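Local coordinates for 3-oxoacyl-[acyl-carrier protein] synthase (Thermus thermophilus, PDB 1UB7) that probably catalyses the condensation that initiates bacterial fatty acid synthesis, adding two carbons from malonyl-ACP to an acetyl group drawn from acetyl-CoA, at residues E13-N18 against I38-V43; R42-D47 against A139-I144. One frame throughout, in Å; residues are numbered along the deposited sequence.

Contact 1: E13-N18 against I38-V43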
loop_
_atom_site.group_PDB
_atom_site.type_symbol
_atom_site.label_atom_id
_atom_site.label_comp_id
_atom_site.label_asym_id
_atom_site.label_seq_id
_atom_site.Cartn_x
_atom_site.Cartn_y
_atom_site.Cartn_z
ATOM N N GLU A 13 -0.105 21.168 -15.960
ATOM C CA GLU A 13 0.003 22.164 -17.019
ATOM C C GLU A 13 1.297 22.988 -16.990
ATOM O O GLU A 13 1.908 23.231 -18.028
ATOM C CB GLU A 13 -1.209 23.084 -16.916
ATOM C CG GLU A 13 -1.308 24.182 -17.941
ATOM C CD GLU A 13 -2.490 25.096 -17.662
ATOM O OE1 GLU A 13 -3.627 24.583 -17.540
ATOM O OE2 GLU A 13 -2.282 26.324 -17.556
ATOM N N ARG A 14 1.715 23.409 -15.804
ATOM C CA ARG A 14 2.922 24.215 -15.663
ATOM C C ARG A 14 4.224 23.481 -15.995
ATOM O O ARG A 14 4.552 22.456 -15.388
ATOM C CB ARG A 14 2.991 24.786 -14.245
ATOM C CG ARG A 14 4.287 25.492 -13.887
ATOM C CD ARG A 14 3.977 26.812 -13.180
ATOM N NE ARG A 14 4.975 27.175 -12.172
ATOM C CZ ARG A 14 4.912 28.270 -11.416
ATOM N NH1 ARG A 14 3.899 29.120 -11.553
ATOM N NH2 ARG A 14 5.854 28.510 -10.510
ATOM N N VAL A 15 4.968 24.030 -16.956
ATOM C CA VAL A 15 6.244 23.452 -17.383
ATOM C C VAL A 15 7.427 24.149 -16.707
ATOM O O VAL A 15 7.342 25.318 -16.316
ATOM C CB VAL A 15 6.434 23.567 -18.917
ATOM C CG1 VAL A 15 7.747 22.914 -19.333
ATOM C CG2 VAL A 15 5.271 22.912 -19.644
ATOM N N MET A 16 8.528 23.419 -16.562
ATOM C CA MET A 16 9.725 23.975 -15.958
ATOM C C MET A 16 10.956 23.514 -16.727
ATOM O O MET A 16 11.378 22.359 -16.631
ATOM C CB MET A 16 9.829 23.570 -14.494
ATOM C CG MET A 16 10.674 24.540 -13.698
ATOM S SD MET A 16 10.368 24.467 -11.940
ATOM C CE MET A 16 12.006 24.706 -11.288
ATOM N N THR A 17 11.517 24.445 -17.498
ATOM C CA THR A 17 12.693 24.203 -18.330
ATOM C C THR A 17 13.984 24.213 -17.523
ATOM O O THR A 17 14.035 24.762 -16.415
ATOM C CB THR A 17 12.805 25.274 -19.426
ATOM O OG1 THR A 17 12.897 26.569 -18.816
ATOM C CG2 THR A 17 11.580 25.239 -20.333
ATOM N N ASN A 18 15.026 23.598 -18.080
ATOM C CA ASN A 18 16.314 23.560 -17.403
ATOM C C ASN A 18 16.719 25.009 -17.171
ATOM O O ASN A 18 17.371 25.331 -16.181
ATOM C CB ASN A 18 17.371 22.841 -18.251
ATOM C CG ASN A 18 17.092 21.345 -18.411
ATOM O OD1 ASN A 18 16.607 20.681 -17.493
ATOM N ND2 ASN A 18 17.425 20.811 -19.575
ATOM N N ILE A 38 17.181 15.033 -19.221
ATOM C CA ILE A 38 15.969 15.824 -19.050
ATOM C C ILE A 38 16.086 17.266 -19.534
ATOM O O ILE A 38 17.063 17.957 -19.237
ATOM C CB ILE A 38 15.535 15.822 -17.575
ATOM C CG1 ILE A 38 15.441 14.378 -17.080
ATOM C CG2 ILE A 38 14.198 16.520 -17.426
ATOM C CD1 ILE A 38 15.303 14.239 -15.589
ATOM N N LYS A 39 15.069 17.701 -20.277
ATOM C CA LYS A 39 14.999 19.056 -20.821
ATOM C C LYS A 39 13.925 19.873 -20.105
ATOM O O LYS A 39 14.120 21.057 -19.829
ATOM C CB LYS A 39 14.697 19.015 -22.325
ATOM C CG LYS A 39 15.817 18.422 -23.168
ATOM C CD LYS A 39 15.410 18.291 -24.628
ATOM C CE LYS A 39 16.534 17.702 -25.467
ATOM N NZ LYS A 39 16.125 17.516 -26.892
ATOM N N GLU A 40 12.785 19.245 -19.822
ATOM C CA GLU A 40 11.694 19.921 -19.115
ATOM C C GLU A 40 10.943 18.889 -18.293
ATOM O O GLU A 40 11.099 17.687 -18.505
ATOM C CB GLU A 40 10.672 20.547 -20.077
ATOM C CG GLU A 40 11.197 21.149 -21.366
ATOM C CD GLU A 40 10.074 21.743 -22.213
ATOM O OE1 GLU A 40 9.024 21.075 -22.371
ATOM O OE2 GLU A 40 10.243 22.874 -22.725
ATOM N N ARG A 41 10.127 19.378 -17.362
ATOM C CA ARG A 41 9.291 18.532 -16.518
ATOM C C ARG A 41 8.067 19.362 -16.128
ATOM O O ARG A 41 8.105 20.593 -16.182
ATOM C CB ARG A 41 10.045 18.061 -15.259
ATOM C CG ARG A 41 10.261 19.120 -14.175
ATOM C CD ARG A 41 11.743 19.370 -13.981
ATOM N NE ARG A 41 12.313 19.963 -15.185
ATOM C CZ ARG A 41 13.575 19.830 -15.575
ATOM N NH1 ARG A 41 14.431 19.112 -14.857
ATOM N NH2 ARG A 41 13.977 20.417 -16.694
ATOM N N ARG A 42 6.982 18.687 -15.752
ATOM C CA ARG A 42 5.751 19.360 -15.356
ATOM C C ARG A 42 5.673 19.498 -13.843
ATOM O O ARG A 42 6.202 18.668 -13.124
ATOM C CB ARG A 42 4.545 18.580 -15.880
ATOM C CG ARG A 42 4.548 18.391 -17.386
ATOM C CD ARG A 42 4.778 19.715 -18.109
ATOM N NE ARG A 42 4.604 19.572 -19.552
ATOM C CZ ARG A 42 3.427 19.601 -20.177
ATOM N NH1 ARG A 42 2.304 19.777 -19.487
ATOM N NH2 ARG A 42 3.366 19.447 -21.494
ATOM N N VAL A 43 5.023 20.552 -13.363
ATOM C CA VAL A 43 4.893 20.786 -11.921
ATOM C C VAL A 43 3.434 21.081 -11.554
ATOM O O VAL A 43 2.782 21.929 -12.175
ATOM C CB VAL A 43 5.790 21.970 -11.461
ATOM C CG1 VAL A 43 5.691 22.160 -9.950
ATOM C CG2 VAL A 43 7.242 21.709 -11.868
#

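Contact 2: R42-D47 against A139-I144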
loop_
_atom_site.group_PDB
_atom_site.type_symbol
_atom_site.label_atom_id
_atom_site.label_comp_id
_atom_site.label_asym_id
_atom_site.label_seq_id
_atom_site.Cartn_x
_atom_site.Cartn_y
_atom_site.Cartn_z
ATOM N N ARG A 42 6.982 18.687 -15.752
ATOM C CA ARG A 42 5.751 19.360 -15.356
ATOM C C ARG A 42 5.673 19.498 -13.843
ATOM O O ARG A 42 6.202 18.668 -13.124
ATOM C CB ARG A 42 4.545 18.580 -15.880
ATOM C CG ARG A 42 4.548 18.391 -17.386
ATOM C CD ARG A 42 4.778 19.715 -18.109
ATOM N NE ARG A 42 4.604 19.572 -19.552
ATOM C CZ ARG A 42 3.427 19.601 -20.177
ATOM N NH1 ARG A 42 2.304 19.777 -19.487
ATOM N NH2 ARG A 42 3.366 19.447 -21.494
ATOM N N VAL A 43 5.023 20.552 -13.363
ATOM C CA VAL A 43 4.893 20.786 -11.921
ATOM C C VAL A 43 3.434 21.081 -11.554
ATOM O O VAL A 43 2.782 21.929 -12.175
ATOM C CB VAL A 43 5.790 21.970 -11.461
ATOM C CG1 VAL A 43 5.691 22.160 -9.950
ATOM C CG2 VAL A 43 7.242 21.709 -11.868
ATOM N N ALA A 44 2.934 20.378 -10.539
ATOM C CA ALA A 44 1.548 20.537 -10.100
ATOM C C ALA A 44 1.237 21.945 -9.622
ATOM O O ALA A 44 2.067 22.588 -8.975
ATOM C CB ALA A 44 1.233 19.532 -8.990
ATOM N N ALA A 45 0.035 22.422 -9.932
ATOM C CA ALA A 45 -0.356 23.756 -9.503
ATOM C C ALA A 45 -0.255 23.828 -7.977
ATOM O O ALA A 45 -0.192 22.798 -7.296
ATOM C CB ALA A 45 -1.769 24.065 -9.962
ATOM N N GLU A 46 -0.247 25.046 -7.446
ATOM C CA GLU A 46 -0.112 25.265 -6.013
ATOM C C GLU A 46 -1.038 24.411 -5.152
ATOM O O GLU A 46 -0.609 23.826 -4.157
ATOM C CB GLU A 46 -0.351 26.738 -5.692
ATOM C CG GLU A 46 0.082 27.134 -4.286
ATOM C CD GLU A 46 -0.506 28.466 -3.849
ATOM O OE1 GLU A 46 -0.451 29.430 -4.645
ATOM O OE2 GLU A 46 -1.018 28.547 -2.708
ATOM N N ASP A 47 -2.309 24.348 -5.527
ATOM C CA ASP A 47 -3.277 23.577 -4.769
ATOM C C ASP A 47 -3.682 22.309 -5.522
ATOM O O ASP A 47 -4.843 21.892 -5.484
ATOM C CB ASP A 47 -4.499 24.444 -4.512
ATOM C CG ASP A 47 -5.147 24.911 -5.804
ATOM O OD1 ASP A 47 -4.444 24.953 -6.841
ATOM O OD2 ASP A 47 -6.353 25.242 -5.791
ATOM N N ALA A 139 3.324 13.431 -6.678
ATOM C CA ALA A 139 3.472 14.885 -6.640
ATOM C C ALA A 139 4.797 15.117 -5.912
ATOM O O ALA A 139 4.826 15.608 -4.790
ATOM C CB ALA A 139 2.328 15.524 -5.865
ATOM N N LEU A 140 5.896 14.744 -6.554
ATOM C CA LEU A 140 7.206 14.885 -5.938
ATOM C C LEU A 140 7.575 16.321 -5.634
ATOM O O LEU A 140 8.316 16.587 -4.693
ATOM C CB LEU A 140 8.262 14.235 -6.824
ATOM C CG LEU A 140 8.027 12.721 -6.849
ATOM C CD1 LEU A 140 8.739 12.073 -8.036
ATOM C CD2 LEU A 140 8.477 12.137 -5.505
ATOM N N SER A 141 7.035 17.249 -6.413
ATOM C CA SER A 141 7.328 18.658 -6.203
ATOM C C SER A 141 6.874 19.129 -4.833
ATOM O O SER A 141 7.065 20.285 -4.480
ATOM C CB SER A 141 6.651 19.509 -7.278
ATOM O OG SER A 141 5.249 19.496 -7.132
ATOM N N LYS A 142 6.287 18.236 -4.051
ATOM C CA LYS A 142 5.801 18.626 -2.730
ATOM C C LYS A 142 6.726 18.199 -1.597
ATOM O O LYS A 142 6.563 18.655 -0.467
ATOM C CB LYS A 142 4.409 18.034 -2.483
ATOM C CG LYS A 142 3.435 18.195 -3.640
ATOM C CD LYS A 142 2.913 19.603 -3.788
ATOM C CE LYS A 142 1.864 19.664 -4.893
ATOM N NZ LYS A 142 1.129 20.960 -4.920
ATOM N N ILE A 143 7.677 17.315 -1.894
ATOM C CA ILE A 143 8.627 16.823 -0.889
ATOM C C ILE A 143 10.062 17.002 -1.369
ATOM O O ILE A 143 11.014 16.568 -0.722
ATOM C CB ILE A 143 8.416 15.312 -0.584
ATOM C CG1 ILE A 143 8.507 14.504 -1.883
ATOM C CG2 ILE A 143 7.071 15.091 0.087
ATOM C CD1 ILE A 143 8.988 13.074 -1.700
ATOM N N ILE A 144 10.207 17.636 -2.522
ATOM C CA ILE A 144 11.513 17.859 -3.106
ATOM C C ILE A 144 12.134 19.142 -2.559
ATOM O O ILE A 144 11.442 20.149 -2.387
ATOM C CB ILE A 144 11.389 17.966 -4.635
ATOM C CG1 ILE A 144 12.770 18.047 -5.274
ATOM C CG2 ILE A 144 10.571 19.192 -5.005
ATOM C CD1 ILE A 144 12.721 18.192 -6.776
HETATM O O HOH W 1 3.568 21.696 -7.051
#

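Contact 1: E13-N18 against I38-V43
The guanidinium of Arg-41 turns its edge to Met-16 O and Asn-18 OD1, while Ile-38 CG2 lies over one face. Arg-41 NH2 bonds Asn-18 OD1 at 2.8 Å; the oxygen lies near the guanidinium plane, whereas the donor stands above that of the amide, and the planes are 76° apart. Arg-41 NE gives Met-16 O a bond of 3.0 Å, and NH2 a weak one. The Asn-18 amide is held through both oxygen and nitrogen, since ND2 bonds Ile-38 O at 2.9 Å, on a lone pair, and also Asp-29. An alanine in place of Arg-41 removes the side-chain donors to Asn-18 OD1 and Met-16 O and would probably leave the amide freer to turn. Val-15 CG2 lies over one face of the Arg-42 guanidinium, 3.4 Å from Arg-42 NE; Arg-42 NH1 bonds Pro-12 O.

These side chains flank a weakly bonded antiparallel pair of strands, 14-17 and 40-43, with Val-43 N to Arg-14 O at 2.8 Å and Val-43 CG2 4.1 Å from Met-16 CB. The Ile-38 side chain lies about 6 Å from that of Asn-276, probably an active-site residue. Helix 18-22 covers Met-16 and Arg-41, helix 29-35 Asn-18, helix 271-274 Ile-38.

Contact 2: R42-D47 against A139-I144
Val-43 and Ser-141 bring their CA atoms within 6.6 Å, and no backbone hydrogen bond joins the two segments. One is the exit of strand 40-43; the other is a short 3-10 turn, 140-142, following strand 131-138 of the five-stranded sheet in this thiolase-like fold. The case illustrates how two loops can be joined largely through side chains and a shared water.

The apolar part is small. Val-43 CG1 lies 3.9 Å from Ser-141 CB, and farther along the chain Ala-44 CB meets the aliphatic tail of Lys-142, with CE at 4.1 Å. Lys-142 bends once, at chi2 (-74°, which turns CD aside); the later torsions are extended, and the chain crosses to the 42-47 segment, where its ammonium meets the backbone. There Lys-142 NZ makes a weak hydrogen bond of 3.3 Å to Ala-45 O. Its stronger polar partner lies just beyond the segment, at Glu-48 O, and Tyr-49 adds a cation-pi contact.

Ser-141 holds OG between the backbone N and the carbonyl carbon (chi1 68°), and that hydroxyl bonds Asp-157 OD2. The same carboxylate oxygen takes the N-H of Ala-44, so Asp-157 ties the two segments from a third loop. The dimer partner borders the site: Val-193 of the second subunit packs on Lys-142, and Arg-196 of that subunit bonds Asp-47 O.

A single water completes the join. It donates to Ala-44 O at 2.6 Å and to Ser-141 OG at 2.8 Å, and it accepts a weak bond of 3.3 Å from Lys-142 NZ.

Both contacts use strand 40-43 and share Arg-42 and Val-43, contact 2 beginning where contact 1 ends; their centres lie 11 Å apart. Contact 1 is partly buried and joins two strands of one small sheet, burying 582 Å² with direct bonds between backbone, amide and guanidinium. Contact 2 is a surface meeting of loops, burying 175 Å², and is made through a bridging water, a weakly bonded lysine and a shared aspartate. Contact 1 stays within its own chain, whereas contact 2 borders the second subunit. Val-43 serves both, using a different methyl for each.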